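Local structure of methylaspartate ammonia-lyase (Citrobacter amalonaticus, 1KKO) at residues F115-R120 with I338-D343. The protein catalyses the reversible anti elimination of ammonia from L-threo-3-methylaspartate to give mesaconate, a magnesium-dependent reaction of the enolase superfamily. Sequence-based numbering, arbitrary orientation.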
ATOM      1  N   PHE A 115     -29.147 -10.498   1.006  1.00 14.26           N
ATOM      2  CA  PHE A 115     -29.272 -11.832   0.453  1.00 14.31           C
ATOM      3  C   PHE A 115     -28.004 -12.632   0.676  1.00 13.47           C
ATOM      4  O   PHE A 115     -28.040 -13.738   1.196  1.00 14.29           O
ATOM      5  CB  PHE A 115     -29.624 -11.795  -1.032  1.00 14.08           C
ATOM      6  CG  PHE A 115     -29.563 -13.135  -1.688  1.00 14.60           C
ATOM      7  CD1 PHE A 115     -30.634 -14.010  -1.610  1.00 15.98           C
ATOM      8  CD2 PHE A 115     -28.431 -13.544  -2.356  1.00 15.07           C
ATOM      9  CE1 PHE A 115     -30.568 -15.245  -2.194  1.00 17.46           C
ATOM     10  CE2 PHE A 115     -28.365 -14.787  -2.936  1.00 15.66           C
ATOM     11  CZ  PHE A 115     -29.445 -15.634  -2.856  1.00 16.30           C
ATOM     12  N   PHE A 116     -26.865 -12.063   0.298  1.00 13.55           N
ATOM     13  CA  PHE A 116     -25.615 -12.784   0.482  1.00 13.49           C
ATOM     14  C   PHE A 116     -25.175 -12.863   1.928  1.00 13.74           C
ATOM     15  O   PHE A 116     -24.463 -13.787   2.288  1.00 14.27           O
ATOM     16  CB  PHE A 116     -24.512 -12.193  -0.403  1.00 13.78           C
ATOM     17  CG  PHE A 116     -24.736 -12.469  -1.848  1.00 12.78           C
ATOM     18  CD1 PHE A 116     -24.537 -13.733  -2.355  1.00 13.28           C
ATOM     19  CD2 PHE A 116     -25.204 -11.488  -2.694  1.00 12.71           C
ATOM     20  CE1 PHE A 116     -24.779 -14.006  -3.690  1.00 12.97           C
ATOM     21  CE2 PHE A 116     -25.459 -11.761  -4.033  1.00 13.35           C
ATOM     22  CZ  PHE A 116     -25.246 -13.015  -4.520  1.00 13.24           C
ATOM     23  N   ASP A 117     -25.622 -11.929   2.761  1.00 14.04           N
ATOM     24  CA  ASP A 117     -25.209 -11.958   4.154  1.00 15.13           C
ATOM     25  C   ASP A 117     -25.832 -13.114   4.919  1.00 16.59           C
ATOM     26  O   ASP A 117     -25.271 -13.531   5.928  1.00 17.31           O
ATOM     27  CB  ASP A 117     -25.548 -10.654   4.866  1.00 14.77           C
ATOM     28  CG  ASP A 117     -24.561 -10.326   5.950  1.00 14.58           C
ATOM     29  OD1 ASP A 117     -23.329 -10.356   5.679  1.00 15.32           O
ATOM     30  OD2 ASP A 117     -24.927 -10.027   7.094  1.00 15.28           O
ATOM     31  N   LYS A 118     -26.976 -13.609   4.441  1.00 17.98           N
ATOM     32  CA  LYS A 118     -27.735 -14.668   5.112  1.00 19.58           C
ATOM     33  C   LYS A 118     -27.751 -15.997   4.355  1.00 19.76           C
ATOM     34  O   LYS A 118     -28.327 -16.986   4.823  1.00 20.18           O
ATOM     35  CB  LYS A 118     -29.174 -14.203   5.318  1.00 20.57           C
ATOM     36  CG  LYS A 118     -29.334 -13.091   6.336  1.00 23.84           C
ATOM     37  CD  LYS A 118     -29.150 -11.718   5.740  1.00 27.01           C
ATOM     38  CE  LYS A 118     -30.056 -10.718   6.417  1.00 28.42           C
ATOM     39  NZ  LYS A 118     -30.237 -11.035   7.879  1.00 28.91           N
ATOM     40  N   LEU A 119     -27.113 -16.023   3.195  1.00 20.07           N
ATOM     41  CA  LEU A 119     -27.047 -17.223   2.381  1.00 19.90           C
ATOM     42  C   LEU A 119     -26.291 -18.360   3.067  1.00 20.99           C
ATOM     43  O   LEU A 119     -25.240 -18.151   3.644  1.00 21.64           O
ATOM     44  CB  LEU A 119     -26.351 -16.875   1.070  1.00 18.91           C
ATOM     45  CG  LEU A 119     -26.340 -17.988   0.033  1.00 17.10           C
ATOM     46  CD1 LEU A 119     -27.742 -18.296  -0.454  1.00 18.20           C
ATOM     47  CD2 LEU A 119     -25.448 -17.604  -1.134  1.00 16.55           C
ATOM     48  N   ARG A 120     -26.822 -19.579   2.975  1.00 22.13           N
ATOM     49  CA  ARG A 120     -26.118 -20.743   3.509  1.00 22.92           C
ATOM     50  C   ARG A 120     -25.887 -21.800   2.431  1.00 22.99           C
ATOM     51  O   ARG A 120     -26.801 -22.133   1.666  1.00 23.60           O
ATOM     52  CB  ARG A 120     -26.870 -21.360   4.683  1.00 23.23           C
ATOM     53  CG  ARG A 120     -26.831 -20.511   5.931  1.00 23.89           C
ATOM     54  CD  ARG A 120     -27.776 -20.981   7.014  1.00 25.41           C
ATOM     55  NE  ARG A 120     -27.710 -20.117   8.188  1.00 27.51           N
ATOM     56  CZ  ARG A 120     -26.831 -20.263   9.171  1.00 28.10           C
ATOM     57  NH1 ARG A 120     -25.937 -21.240   9.131  1.00 27.92           N
ATOM     58  NH2 ARG A 120     -26.845 -19.425  10.195  1.00 29.76           N
ATOM     59  N   ILE A 338     -20.753  -5.290   4.227  1.00 10.28           N
ATOM     60  CA  ILE A 338     -20.397  -3.959   4.707  1.00 10.45           C
ATOM     61  C   ILE A 338     -21.604  -3.132   5.125  1.00 10.66           C
ATOM     62  O   ILE A 338     -21.452  -2.125   5.793  1.00 10.66           O
ATOM     63  CB  ILE A 338     -19.532  -3.215   3.674  1.00 10.26           C
ATOM     64  CG1 ILE A 338     -20.278  -2.990   2.365  1.00 11.26           C
ATOM     65  CG2 ILE A 338     -18.214  -3.956   3.460  1.00 11.19           C
ATOM     66  CD1 ILE A 338     -19.495  -2.122   1.377  1.00 11.66           C
ATOM     67  N   HIS A 339     -22.802  -3.540   4.721  1.00 10.94           N
ATOM     68  CA  HIS A 339     -24.003  -2.879   5.228  1.00 11.15           C
ATOM     69  C   HIS A 339     -24.039  -3.008   6.755  1.00 10.83           C
ATOM     70  O   HIS A 339     -24.564  -2.132   7.443  1.00 11.81           O
ATOM     71  CB  HIS A 339     -25.267  -3.455   4.620  1.00 11.30           C
ATOM     72  CG  HIS A 339     -25.461  -4.909   4.868  1.00 12.03           C
ATOM     73  ND1 HIS A 339     -24.529  -5.863   4.519  1.00 12.60           N
ATOM     74  CD2 HIS A 339     -26.502  -5.581   5.415  1.00 13.09           C
ATOM     75  CE1 HIS A 339     -24.985  -7.058   4.843  1.00 13.63           C
ATOM     76  NE2 HIS A 339     -26.180  -6.915   5.392  1.00 14.15           N
ATOM     77  N   ASN A 340     -23.464  -4.079   7.292  1.00 11.08           N
ATOM     78  CA  ASN A 340     -23.397  -4.276   8.735  1.00 11.23           C
ATOM     79  C   ASN A 340     -22.497  -3.228   9.381  1.00 10.82           C
ATOM     80  O   ASN A 340     -22.696  -2.862  10.536  1.00 11.39           O
ATOM     81  CB  ASN A 340     -22.906  -5.677   9.095  1.00 11.41           C
ATOM     82  CG  ASN A 340     -23.852  -6.769   8.660  1.00 11.68           C
ATOM     83  OD1 ASN A 340     -23.436  -7.789   8.084  1.00 14.48           O
ATOM     84  ND2 ASN A 340     -25.119  -6.576   8.927  1.00 12.55           N
ATOM     85  N   ILE A 341     -21.465  -2.764   8.673  1.00 10.67           N
ATOM     86  CA  ILE A 341     -20.629  -1.699   9.215  1.00 10.80           C
ATOM     87  C   ILE A 341     -21.459  -0.429   9.371  1.00 10.78           C
ATOM     88  O   ILE A 341     -21.364   0.262  10.393  1.00 11.08           O
ATOM     89  CB  ILE A 341     -19.428  -1.366   8.310  1.00 10.68           C
ATOM     90  CG1 ILE A 341     -18.545  -2.572   8.045  1.00 11.20           C
ATOM     91  CG2 ILE A 341     -18.606  -0.241   8.928  1.00 11.01           C
ATOM     92  CD1 ILE A 341     -17.604  -2.334   6.867  1.00 12.16           C
ATOM     93  N   VAL A 342     -22.223  -0.090   8.339  1.00 10.71           N
ATOM     94  CA  VAL A 342     -23.044   1.109   8.389  1.00 11.29           C
ATOM     95  C   VAL A 342     -24.002   1.005   9.576  1.00 11.31           C
ATOM     96  O   VAL A 342     -24.107   1.925  10.378  1.00 11.72           O
ATOM     97  CB  VAL A 342     -23.848   1.327   7.089  1.00 11.84           C
ATOM     98  CG1 VAL A 342     -24.635   2.616   7.172  1.00 12.25           C
ATOM     99  CG2 VAL A 342     -22.929   1.351   5.854  1.00 11.67           C
ATOM    100  N   ASP A 343     -24.689  -0.117   9.694  1.00 11.52           N
ATOM    101  CA  ASP A 343     -25.644  -0.269  10.791  1.00 11.77           C
ATOM    102  C   ASP A 343     -24.949  -0.208  12.142  1.00 11.60           C
ATOM    103  O   ASP A 343     -25.474   0.374  13.085  1.00 11.97           O
ATOM    104  CB  ASP A 343     -26.405  -1.581  10.646  1.00 12.36           C
ATOM    105  CG  ASP A 343     -27.424  -1.545   9.534  1.00 13.37           C
ATOM    106  OD1 ASP A 343     -27.925  -0.451   9.194  1.00 15.02           O
ATOM    107  OD2 ASP A 343     -27.785  -2.586   8.967  1.00 16.00           O
TER
HETATM  108  O   HOH W   1     -27.837  -8.720   6.740  1.00 18.95           O
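Asp117, near the end of helix 110-118, faces His339 and Asn340 in the first turn of helix 339-351, and one carboxylate thus bridges the N-terminal domain to the TIM barrel of this enolase-superfamily enzyme. The backbones stay well apart: the closest CA atoms, those of Asp117 and Asn340, lie 9.1 Å from each other, and side chains and a bridging water span the gap. All three of these residues direct CB toward the opposite segment. The His339 ring presents its rim to Asp117, with CE1 3.5 Å from the carboxylate carbon CG and CB of the aspartate lying in the ring plane. Carboxylate and imidazole are almost perpendicular, 80° apart. A chi1 of 59°, which sets CG of His339 between its own backbone N and carbonyl carbon, swings the ring out to this meeting point. A water then closes a short bridge, donating to Asp117 OD2 over 3.2 Å and lying 2.8 Å from His339 NE2, in the plane of the ring. The side chains of Asn340 and Asp117 approach each other from opposite directions, with their amide and carboxylate planes 48° apart. As modelled, OD1 of Asn340 sits 2.9 Å from Asp117 OD2; the amide is probably turned over, and with its ends exchanged this may be a hydrogen bond. The contact illustrates how a buried carboxylate between two domains can draw partners from both: OD1 joins Arg131 of helix 128-146, by a salt bridge, to the backbone N of Gly337, by a hydrogen bond, while OD2 meets the water shared with His339 and lies beside the Asn340 amide. The salt bridge to Arg131 probably offsets the charge of the buried carboxylate, and the nearby helix start may stabilise the anion further.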